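Local atomic coordinates of diaminopimelate decarboxylase (PDB entry 2QGH), a protein that catalyses the pyridoxal-phosphate-dependent decarboxylation of meso-diaminopimelate to L-lysine, the closing step of lysine biosynthesis. Residues A[48-53]-A[278-283]; A[42-47]-A[78-83]; A[61-66]-A[283-288]. One frame throughout, in Å; residues are numbered along the deposited sequence.

Interaction 1: residues A[48-53]-A[278-283]. With PLP (pyridoxal-5'-phosphate), chain B; LYS (lysine), chain C.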
loop_
_atom_site.group_PDB
_atom_site.type_symbol
_atom_site.label_atom_id
_atom_site.label_comp_id
_atom_site.label_asym_id
_atom_site.label_seq_id
_atom_site.Cartn_x
_atom_site.Cartn_y
_atom_site.Cartn_z
ATOM N N LEU A 48 -6.936 -13.614 -25.552
ATOM C CA LEU A 48 -7.015 -14.308 -26.832
ATOM C C LEU A 48 -5.855 -13.944 -27.757
ATOM O O LEU A 48 -5.499 -14.717 -28.635
ATOM C CB LEU A 48 -8.346 -13.991 -27.515
ATOM C CG LEU A 48 -9.426 -15.077 -27.477
ATOM C CD1 LEU A 48 -9.343 -15.875 -26.188
ATOM C CD2 LEU A 48 -10.791 -14.429 -27.643
ATOM N N ASN A 49 -5.262 -12.772 -27.565
ATOM C CA ASN A 49 -4.138 -12.373 -28.402
ATOM C C ASN A 49 -2.878 -13.160 -28.024
ATOM O O ASN A 49 -2.081 -13.512 -28.890
ATOM C CB ASN A 49 -3.887 -10.869 -28.283
ATOM C CG ASN A 49 -5.032 -10.049 -28.848
ATOM O OD1 ASN A 49 -5.673 -10.450 -29.821
ATOM N ND2 ASN A 49 -5.287 -8.890 -28.249
ATOM N N TYR A 50 -2.701 -13.433 -26.733
ATOM C CA TYR A 50 -1.551 -14.202 -26.271
ATOM C C TYR A 50 -1.737 -15.656 -26.680
ATOM O O TYR A 50 -0.787 -16.339 -27.053
ATOM C CB TYR A 50 -1.428 -14.123 -24.748
ATOM C CG TYR A 50 -0.523 -13.024 -24.247
ATOM C CD1 TYR A 50 0.847 -13.238 -24.085
ATOM C CD2 TYR A 50 -1.034 -11.762 -23.946
ATOM C CE1 TYR A 50 1.686 -12.221 -23.634
ATOM C CE2 TYR A 50 -0.211 -10.742 -23.498
ATOM C CZ TYR A 50 1.145 -10.975 -23.342
ATOM O OH TYR A 50 1.947 -9.961 -22.873
ATOM N N LYS A 51 -2.980 -16.119 -26.611
ATOM C CA LYS A 51 -3.311 -17.495 -26.950
ATOM C C LYS A 51 -3.042 -17.811 -28.417
ATOM O O LYS A 51 -2.623 -18.919 -28.745
ATOM C CB LYS A 51 -4.781 -17.769 -26.621
ATOM C CG LYS A 51 -5.057 -19.170 -26.078
ATOM C CD LYS A 51 -6.004 -19.961 -26.978
ATOM C CE LYS A 51 -7.362 -19.282 -27.104
ATOM N NZ LYS A 51 -8.254 -19.981 -28.080
ATOM N N GLU A 52 -3.271 -16.839 -29.296
ATOM C CA GLU A 52 -3.064 -17.048 -30.725
ATOM C C GLU A 52 -1.658 -16.675 -31.196
ATOM O O GLU A 52 -1.196 -17.154 -32.231
ATOM C CB GLU A 52 -4.089 -16.249 -31.532
ATOM C CG GLU A 52 -3.844 -14.746 -31.526
ATOM C CD GLU A 52 -4.647 -14.010 -32.589
ATOM O OE1 GLU A 52 -4.466 -12.779 -32.727
ATOM O OE2 GLU A 52 -5.459 -14.660 -33.287
ATOM N N ALA A 53 -0.983 -15.812 -30.445
ATOM C CA ALA A 53 0.365 -15.393 -30.804
ATOM C C ALA A 53 1.301 -16.599 -30.867
ATOM O O ALA A 53 2.429 -16.503 -31.346
ATOM C CB ALA A 53 0.881 -14.382 -29.793
ATOM N N CYS A 278 3.928 -18.391 -20.951
ATOM C CA CYS A 278 4.005 -16.953 -20.744
ATOM C C CYS A 278 3.182 -16.649 -19.498
ATOM O O CYS A 278 2.127 -17.248 -19.272
ATOM C CB CYS A 278 3.429 -16.193 -21.941
ATOM S SG CYS A 278 4.293 -16.442 -23.515
ATOM N N GLU A 279 3.672 -15.719 -18.692
ATOM C CA GLU A 279 2.984 -15.333 -17.473
ATOM C C GLU A 279 2.562 -13.853 -17.517
ATOM O O GLU A 279 2.909 -13.069 -16.634
ATOM C CB GLU A 279 3.901 -15.601 -16.281
ATOM C CG GLU A 279 4.470 -17.016 -16.280
ATOM C CD GLU A 279 5.416 -17.269 -15.129
ATOM O OE1 GLU A 279 6.127 -16.327 -14.725
ATOM O OE2 GLU A 279 5.469 -18.413 -14.639
ATOM N N PRO A 280 1.794 -13.460 -18.552
ATOM C CA PRO A 280 1.348 -12.071 -18.674
ATOM C C PRO A 280 0.385 -11.657 -17.562
ATOM O O PRO A 280 -0.501 -12.420 -17.168
ATOM C CB PRO A 280 0.683 -12.052 -20.042
ATOM C CG PRO A 280 0.037 -13.394 -20.092
ATOM C CD PRO A 280 1.150 -14.301 -19.577
ATOM N N GLY A 281 0.568 -10.444 -17.060
ATOM C CA GLY A 281 -0.297 -9.933 -16.013
ATOM C C GLY A 281 -0.885 -8.590 -16.415
ATOM O O GLY A 281 -2.061 -8.494 -16.770
ATOM N N ARG A 282 -0.049 -7.560 -16.369
ATOM C CA ARG A 282 -0.435 -6.197 -16.714
ATOM C C ARG A 282 -1.102 -6.102 -18.085
ATOM O O ARG A 282 -2.220 -5.594 -18.207
ATOM C CB ARG A 282 0.804 -5.299 -16.688
ATOM C CG ARG A 282 0.514 -3.811 -16.604
ATOM C CD ARG A 282 1.770 -3.009 -16.925
ATOM N NE ARG A 282 2.876 -3.313 -16.024
ATOM C CZ ARG A 282 2.968 -2.875 -14.772
ATOM N NH1 ARG A 282 2.019 -2.098 -14.255
ATOM N NH2 ARG A 282 4.003 -3.233 -14.026
ATOM N N SER A 283 -0.409 -6.586 -19.114
ATOM C CA SER A 283 -0.921 -6.545 -20.486
ATOM C C SER A 283 -2.250 -7.279 -20.695
ATOM O O SER A 283 -2.856 -7.185 -21.759
ATOM C CB SER A 283 0.134 -7.088 -21.459
ATOM O OG SER A 283 0.603 -8.364 -21.067
HETATM N N1 PLP B . 5.605 -13.725 -13.666
HETATM C C2 PLP B . 6.428 -13.450 -12.553
HETATM C C2A PLP B . 7.268 -14.511 -11.958
HETATM C C3 PLP B . 6.400 -12.109 -11.998
HETATM O O3 PLP B . 7.171 -11.787 -10.898
HETATM C C4 PLP B . 5.591 -11.124 -12.562
HETATM C C4A PLP B . 5.852 -9.740 -12.080
HETATM C C5 PLP B . 4.766 -11.410 -13.660
HETATM C C6 PLP B . 4.797 -12.735 -14.242
HETATM C C5A PLP B . 3.699 -10.554 -14.194
HETATM O O4P PLP B . 4.273 -9.584 -15.040
HETATM P P PLP B . 3.458 -8.564 -15.702
HETATM O O1P PLP B . 2.204 -7.993 -14.969
HETATM O O2P PLP B . 3.023 -9.277 -17.058
HETATM O O3P PLP B . 4.428 -7.348 -15.955
HETATM N N LYS C . 3.303 -3.877 -8.660
HETATM C CA LYS C . 4.115 -3.423 -9.833
HETATM C C LYS C . 3.398 -2.293 -10.571
HETATM O O LYS C . 2.427 -1.762 -9.996
HETATM C CB LYS C . 4.369 -4.609 -10.782
HETATM C CG LYS C . 5.237 -5.696 -10.164
HETATM C CD LYS C . 5.188 -6.997 -10.942
HETATM C CE LYS C . 6.093 -8.033 -10.279
HETATM N NZ LYS C . 5.998 -9.416 -10.857
HETATM O OXT LYS C . 3.808 -1.949 -11.702
#
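Tyr50 reaches from helix 40-52 into the turn that carries the cofactor phosphate, meeting Pro280 with its ring and Ser283 with its hydroxyl. CB of Pro280 lies over one face of the ring, 3.8 Å from the centroid and displaced toward the rim, with CZ its nearest atom; this is a CH-pi contact between side chains that run past each other in opposite senses. At the end of the ring, Tyr50 OH and Ser283 OG form a 2.8 Å hydrogen bond in which either may be the donor. Ser283 can meet it because its OG is staggered between the backbone N and the carbonyl carbon (chi1 53°). CB of Cys278 touches CD1 more loosely. Ile61, Ile246 and Leu258 pack around the same tyrosine.

Beyond this layer the turn serves the ligands. Gly281, the N-cap of helix 282-285, gives its N-H to PLP O2P (N to O 2.7 Å), and the next amide, Arg282 N, binds PLP O1P at the same length with a straighter bond, so the first turn of the helix faces the phosphate. Glu279 OE1 lies 2.9 Å from N1 of the pyridine ring and shares a hydrogen bond with His203 NE2, which probably helps to fix the carboxylate. The Arg282 guanidinium, its chain bent at chi3, meets the bound lysine edge-on: NH2 holds OXT at 2.7 Å (159°), while NH1 adds a weak bond to the same oxygen. Ser208 and Tyr250 brace the two nitrogens. The lysine NZ is 1.3 Å from PLP C4A, the length of a Schiff-base bond. A phosphate cradled by backbone amides and a helix start after the last barrel strand is characteristic of the (beta/alpha)8-barrel, fold type III, PLP-dependent decarboxylases.

Interaction 2: residues A[42-47]-A[78-83]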
loop_
_atom_site.group_PDB
_atom_site.type_symbol
_atom_site.label_atom_id
_atom_site.label_comp_id
_atom_site.label_asym_id
_atom_site.label_seq_id
_atom_site.Cartn_x
_atom_site.Cartn_y
_atom_site.Cartn_z
ATOM N N LYS A 42 -12.202 -6.393 -23.148
ATOM C CA LYS A 42 -10.797 -6.094 -23.323
ATOM C C LYS A 42 -9.918 -7.147 -22.659
ATOM O O LYS A 42 -8.798 -7.397 -23.103
ATOM C CB LYS A 42 -10.491 -4.708 -22.765
ATOM C CG LYS A 42 -11.213 -3.596 -23.509
ATOM C CD LYS A 42 -10.835 -2.243 -22.948
ATOM C CE LYS A 42 -11.596 -1.134 -23.628
ATOM N NZ LYS A 42 -11.124 0.191 -23.136
ATOM N N ILE A 43 -10.428 -7.767 -21.597
ATOM C CA ILE A 43 -9.681 -8.800 -20.885
ATOM C C ILE A 43 -9.686 -10.079 -21.718
ATOM O O ILE A 43 -8.669 -10.763 -21.831
ATOM C CB ILE A 43 -10.304 -9.101 -19.506
ATOM C CG1 ILE A 43 -10.223 -7.861 -18.615
ATOM C CG2 ILE A 43 -9.585 -10.265 -18.855
ATOM C CD1 ILE A 43 -10.879 -8.017 -17.260
ATOM N N LYS A 44 -10.844 -10.381 -22.297
ATOM C CA LYS A 44 -11.028 -11.561 -23.132
ATOM C C LYS A 44 -10.249 -11.459 -24.440
ATOM O O LYS A 44 -9.742 -12.462 -24.951
ATOM C CB LYS A 44 -12.519 -11.746 -23.429
ATOM C CG LYS A 44 -12.845 -12.768 -24.506
ATOM C CD LYS A 44 -14.355 -12.853 -24.724
ATOM C CE LYS A 44 -14.716 -13.594 -26.012
ATOM N NZ LYS A 44 -14.168 -14.980 -26.046
ATOM N N GLN A 45 -10.150 -10.249 -24.980
ATOM C CA GLN A 45 -9.438 -10.033 -26.235
ATOM C C GLN A 45 -7.925 -10.037 -26.018
ATOM O O GLN A 45 -7.181 -10.596 -26.823
ATOM C CB GLN A 45 -9.891 -8.713 -26.874
ATOM C CG GLN A 45 -9.326 -8.432 -28.268
ATOM C CD GLN A 45 -9.653 -9.525 -29.285
ATOM O OE1 GLN A 45 -8.789 -10.333 -29.663
ATOM N NE2 GLN A 45 -10.906 -9.559 -29.729
ATOM N N ALA A 46 -7.471 -9.425 -24.926
ATOM C CA ALA A 46 -6.045 -9.373 -24.613
ATOM C C ALA A 46 -5.524 -10.781 -24.354
ATOM O O ALA A 46 -4.395 -11.116 -24.713
ATOM C CB ALA A 46 -5.805 -8.499 -23.387
ATOM N N PHE A 47 -6.350 -11.605 -23.721
ATOM C CA PHE A 47 -5.949 -12.974 -23.437
ATOM C C PHE A 47 -5.903 -13.774 -24.732
ATOM O O PHE A 47 -4.959 -14.521 -24.974
ATOM C CB PHE A 47 -6.927 -13.644 -22.474
ATOM C CG PHE A 47 -6.626 -15.090 -22.242
ATOM C CD1 PHE A 47 -5.529 -15.466 -21.475
ATOM C CD2 PHE A 47 -7.398 -16.079 -22.848
ATOM C CE1 PHE A 47 -5.199 -16.808 -21.315
ATOM C CE2 PHE A 47 -7.080 -17.426 -22.696
ATOM C CZ PHE A 47 -5.976 -17.794 -21.927
ATOM N N ALA A 78 -10.836 -18.345 -16.925
ATOM C CA ALA A 78 -10.937 -19.796 -16.840
ATOM C C ALA A 78 -11.791 -20.369 -17.970
ATOM O O ALA A 78 -11.495 -21.438 -18.504
ATOM C CB ALA A 78 -11.522 -20.197 -15.497
ATOM N N HIS A 79 -12.854 -19.657 -18.330
ATOM C CA HIS A 79 -13.745 -20.110 -19.390
ATOM C C HIS A 79 -12.996 -20.122 -20.715
ATOM O O HIS A 79 -13.401 -20.797 -21.664
ATOM C CB HIS A 79 -14.976 -19.201 -19.475
ATOM C CG HIS A 79 -15.999 -19.661 -20.470
ATOM N ND1 HIS A 79 -16.092 -19.135 -21.742
ATOM C CD2 HIS A 79 -16.946 -20.628 -20.393
ATOM C CE1 HIS A 79 -17.051 -19.759 -22.405
ATOM N NE2 HIS A 79 -17.584 -20.669 -21.608
ATOM N N LEU A 80 -11.898 -19.375 -20.764
ATOM C CA LEU A 80 -11.063 -19.287 -21.950
ATOM C C LEU A 80 -9.912 -20.268 -21.792
ATOM O O LEU A 80 -8.925 -20.214 -22.522
ATOM C CB LEU A 80 -10.523 -17.865 -22.109
ATOM C CG LEU A 80 -11.592 -16.767 -22.213
ATOM C CD1 LEU A 80 -10.935 -15.410 -22.329
ATOM C CD2 LEU A 80 -12.474 -17.020 -23.416
ATOM N N GLU A 81 -10.060 -21.165 -20.822
ATOM C CA GLU A 81 -9.065 -22.190 -20.521
ATOM C C GLU A 81 -7.706 -21.614 -20.192
ATOM O O GLU A 81 -6.674 -22.172 -20.553
ATOM C CB GLU A 81 -8.933 -23.176 -21.683
ATOM C CG GLU A 81 -10.158 -24.040 -21.910
ATOM C CD GLU A 81 -9.831 -25.265 -22.735
ATOM O OE1 GLU A 81 -9.267 -25.096 -23.843
ATOM O OE2 GLU A 81 -10.132 -26.392 -22.275
ATOM N N SER A 82 -7.712 -20.495 -19.486
ATOM C CA SER A 82 -6.478 -19.840 -19.101
ATOM C C SER A 82 -5.784 -20.567 -17.962
ATOM O O SER A 82 -6.399 -21.352 -17.241
ATOM C CB SER A 82 -6.755 -18.404 -18.669
ATOM O OG SER A 82 -5.583 -17.823 -18.137
ATOM N N GLY A 83 -4.492 -20.297 -17.820
ATOM C CA GLY A 83 -3.716 -20.889 -16.753
ATOM C C GLY A 83 -3.572 -19.825 -15.688
ATOM O O GLY A 83 -4.206 -18.778 -15.782
#
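Ser82 donates its hydroxyl to Gly83 O, OG to O 2.9 Å, approaching a lone pair of that oxygen within the plane of the carbonyl (C=O...OG 126°), and the same side chain meets the far end of the Phe47 ring. With OG tied forward to the next residue's carbonyl, it stands 3.4 Å from Phe47 CE1, oblique to the ring, while Ser82 CB closes on CZ. On the other rim Leu80 flanks the phenyl: its carbonyl O lies near the ring plane at the edge, 3.3 Å from Phe47 CE2, and its CB is 3.5 Å from that same carbon. Phe47 CG is anti to the backbone N (chi1 175°), which carries the ring across to the turn.

The turn itself ends helix 71-79 in a Schellman motif, with Glu81 in the C-prime position at positive phi; Glu81 N bonds to Ala78 O at 2.7 Å and Ser82 N to Leu77 O. It leads directly into strand 83-86, the second of the parallel (beta/alpha)8 barrel, so helix 40-52, which precedes the first strand, is packed against the end of the first beta-alpha-beta crossover. Leu77 and Ile61 also line the Phe47 side chain.

Toward the surface, Leu80 CD1 touches Phe47 CD2 and also the aliphatic stem of Lys44 at CG, 3.9 Å away. The lysine crosses Leu80 at about a right angle; its stem is extended until a bend at chi4 (58°) brings the ammonium near the leucine, with Lys44 NZ 3.7 Å from Leu80 CD2.

Interaction 3: residues A[61-66]-A[283-288]; sequences ICYALK and SIVAES. With PLP (pyridoxal-5'-phosphate), chain B.
Apolar contact between Tyr63 and the pair Ile284 and Val285 makes up this interface. Ile284 lies oblique to the phenol ring: its CB is 3.9 Å from Tyr63 CD1, and CG2 comes equally near that atom. Val285 sits farther along, its side chain about perpendicular to the tyrosine, and turns both methyls to the phenol oxygen from one side, CG1 at 3.4 Å and CG2 at 3.6 Å from Tyr63 OH. The ring gets there because CG is anti to the backbone N (chi1 172°).

Polar bonds run alongside rather than across. The Tyr63 hydroxyl, beside the two Val285 methyls, is hydrogen-bonded to Asn68 O. Past the short helix, Ser288 OG donates to Val285 O at 3.1 Å, tilted 19° from the carbonyl plane, and so pins the following turn.

Ligand contacts fall to the end of the strand segment. Ala64 CB packs on PLP C5A at 3.5 Å, and Lys66 lays its CD against C4A and C4. Bent at chi3 and chi4, the Lys66 chain takes NZ to a salt bridge with Asp85; Lys66 NZ is 5.0 Å from PLP C4A and not linked to it.

Strand 59-64 opens the parallel barrel, and Tyr63 faces outward from it: Ile73 and Leu77 of helix 71-79 cover the ring, Ile73 also reaches Val285, and Tyr50 of helix 40-52 touches Ile284.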
loop_
_atom_site.group_PDB
_atom_site.type_symbol
_atom_site.label_atom_id
_atom_site.label_comp_id
_atom_site.label_asym_id
_atom_site.label_seq_id
_atom_site.Cartn_x
_atom_site.Cartn_y
_atom_site.Cartn_z
ATOM N N ILE A 61 -0.658 -20.008 -21.431
ATOM C CA ILE A 61 -0.673 -18.637 -20.942
ATOM C C ILE A 61 -1.158 -18.603 -19.493
ATOM O O ILE A 61 -2.341 -18.767 -19.215
ATOM C CB ILE A 61 -1.572 -17.751 -21.815
ATOM C CG1 ILE A 61 -1.127 -17.862 -23.273
ATOM C CG2 ILE A 61 -1.480 -16.296 -21.360
ATOM C CD1 ILE A 61 0.366 -17.588 -23.471
ATOM N N CYS A 62 -0.226 -18.405 -18.569
ATOM C CA CYS A 62 -0.563 -18.368 -17.156
ATOM C C CYS A 62 -0.707 -16.953 -16.651
ATOM O O CYS A 62 0.282 -16.288 -16.338
ATOM C CB CYS A 62 0.501 -19.093 -16.338
ATOM S SG CYS A 62 0.595 -20.857 -16.674
ATOM N N TYR A 63 -1.953 -16.498 -16.570
ATOM C CA TYR A 63 -2.254 -15.159 -16.094
ATOM C C TYR A 63 -1.673 -14.909 -14.692
ATOM O O TYR A 63 -1.929 -15.661 -13.755
ATOM C CB TYR A 63 -3.769 -14.954 -16.086
ATOM C CG TYR A 63 -4.190 -13.672 -15.431
ATOM C CD1 TYR A 63 -3.785 -12.441 -15.949
ATOM C CD2 TYR A 63 -4.946 -13.683 -14.265
ATOM C CE1 TYR A 63 -4.116 -11.259 -15.322
ATOM C CE2 TYR A 63 -5.282 -12.502 -13.624
ATOM C CZ TYR A 63 -4.862 -11.295 -14.157
ATOM O OH TYR A 63 -5.169 -10.121 -13.520
ATOM N N ALA A 64 -0.872 -13.860 -14.559
ATOM C CA ALA A 64 -0.271 -13.529 -13.273
ATOM C C ALA A 64 -1.317 -12.829 -12.400
ATOM O O ALA A 64 -1.608 -11.646 -12.592
ATOM C CB ALA A 64 0.940 -12.632 -13.486
ATOM N N LEU A 65 -1.878 -13.575 -11.448
ATOM C CA LEU A 65 -2.919 -13.063 -10.553
ATOM C C LEU A 65 -2.569 -11.778 -9.813
ATOM O O LEU A 65 -3.431 -10.928 -9.594
ATOM C CB LEU A 65 -3.342 -14.147 -9.551
ATOM C CG LEU A 65 -4.389 -15.161 -10.044
ATOM C CD1 LEU A 65 -3.895 -15.855 -11.303
ATOM C CD2 LEU A 65 -4.687 -16.185 -8.948
ATOM N N LYS A 66 -1.308 -11.641 -9.428
ATOM C CA LYS A 66 -0.855 -10.442 -8.738
ATOM C C LYS A 66 -1.366 -9.179 -9.434
ATOM O O LYS A 66 -1.601 -8.165 -8.785
ATOM C CB LYS A 66 0.670 -10.425 -8.692
ATOM C CG LYS A 66 1.321 -10.501 -10.068
ATOM C CD LYS A 66 2.824 -10.624 -9.959
ATOM C CE LYS A 66 3.212 -11.923 -9.260
ATOM N NZ LYS A 66 2.756 -13.118 -10.024
ATOM N N SER A 283 -0.409 -6.586 -19.114
ATOM C CA SER A 283 -0.921 -6.545 -20.486
ATOM C C SER A 283 -2.250 -7.279 -20.695
ATOM O O SER A 283 -2.856 -7.185 -21.759
ATOM C CB SER A 283 0.134 -7.088 -21.459
ATOM O OG SER A 283 0.603 -8.364 -21.067
ATOM N N ILE A 284 -2.707 -8.010 -19.684
ATOM C CA ILE A 284 -3.972 -8.718 -19.807
ATOM C C ILE A 284 -5.119 -7.886 -19.232
ATOM O O ILE A 284 -6.196 -7.819 -19.821
ATOM C CB ILE A 284 -3.963 -10.070 -19.045
ATOM C CG1 ILE A 284 -2.917 -11.023 -19.638
ATOM C CG2 ILE A 284 -5.363 -10.698 -19.086
ATOM C CD1 ILE A 284 -3.252 -11.559 -21.022
ATOM N N VAL A 285 -4.875 -7.243 -18.092
ATOM C CA VAL A 285 -5.923 -6.487 -17.418
ATOM C C VAL A 285 -5.797 -4.974 -17.295
ATOM O O VAL A 285 -6.796 -4.297 -17.062
ATOM C CB VAL A 285 -6.152 -7.032 -15.980
ATOM C CG1 VAL A 285 -6.660 -8.447 -16.032
ATOM C CG2 VAL A 285 -4.851 -6.970 -15.187
ATOM N N ALA A 286 -4.594 -4.434 -17.431
ATOM C CA ALA A 286 -4.418 -2.995 -17.288
ATOM C C ALA A 286 -5.531 -2.151 -17.930
ATOM O O ALA A 286 -6.358 -1.560 -17.227
ATOM C CB ALA A 286 -3.065 -2.576 -17.841
ATOM N N GLU A 287 -5.558 -2.113 -19.258
ATOM C CA GLU A 287 -6.523 -1.311 -19.997
ATOM C C GLU A 287 -8.007 -1.502 -19.666
ATOM O O GLU A 287 -8.767 -0.529 -19.673
ATOM C CB GLU A 287 -6.301 -1.500 -21.508
ATOM C CG GLU A 287 -7.362 -0.827 -22.384
ATOM C CD GLU A 287 -7.120 -1.000 -23.888
ATOM O OE1 GLU A 287 -6.837 -2.140 -24.323
ATOM O OE2 GLU A 287 -7.229 0.003 -24.634
ATOM N N SER A 288 -8.424 -2.729 -19.366
ATOM C CA SER A 288 -9.835 -3.005 -19.077
ATOM C C SER A 288 -10.383 -2.353 -17.813
ATOM O O SER A 288 -11.596 -2.249 -17.638
ATOM C CB SER A 288 -10.076 -4.516 -18.973
ATOM O OG SER A 288 -9.763 -5.008 -17.678
HETATM N N1 PLP B . 5.605 -13.725 -13.666
HETATM C C2 PLP B . 6.428 -13.450 -12.553
HETATM C C2A PLP B . 7.268 -14.511 -11.958
HETATM C C3 PLP B . 6.400 -12.109 -11.998
HETATM O O3 PLP B . 7.171 -11.787 -10.898
HETATM C C4 PLP B . 5.591 -11.124 -12.562
HETATM C C4A PLP B . 5.852 -9.740 -12.080
HETATM C C5 PLP B . 4.766 -11.410 -13.660
HETATM C C6 PLP B . 4.797 -12.735 -14.242
HETATM C C5A PLP B . 3.699 -10.554 -14.194
HETATM O O4P PLP B . 4.273 -9.584 -15.040
HETATM P P PLP B . 3.458 -8.564 -15.702
HETATM O O1P PLP B . 2.204 -7.993 -14.969
HETATM O O2P PLP B . 3.023 -9.277 -17.058
HETATM O O3P PLP B . 4.428 -7.348 -15.955
#

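Strand 59-64 ties the three contacts together. Its backbone bonds to the last barrel strand and the loop after it in interaction 1 (Cys278 O to Cys62 N 2.7 Å, Pro280 O to Ala64 N 3.0 Å) and to the second strand in interaction 2 (Gly83 N to Ile61 O 3.0 Å), so the barrel closes here. Helix 40-52 serves interactions 1 and 2 with successive turns, while Ser283 belongs to both 1 and 3; all three centres lie 8 to 9 Å apart. Interaction 1 meets PLP at its phosphate and at N1, interaction 3 at C5A and the C4 side, whereas interaction 2 stands behind them, with the Phe47 side chain about 11 Å from the cofactor.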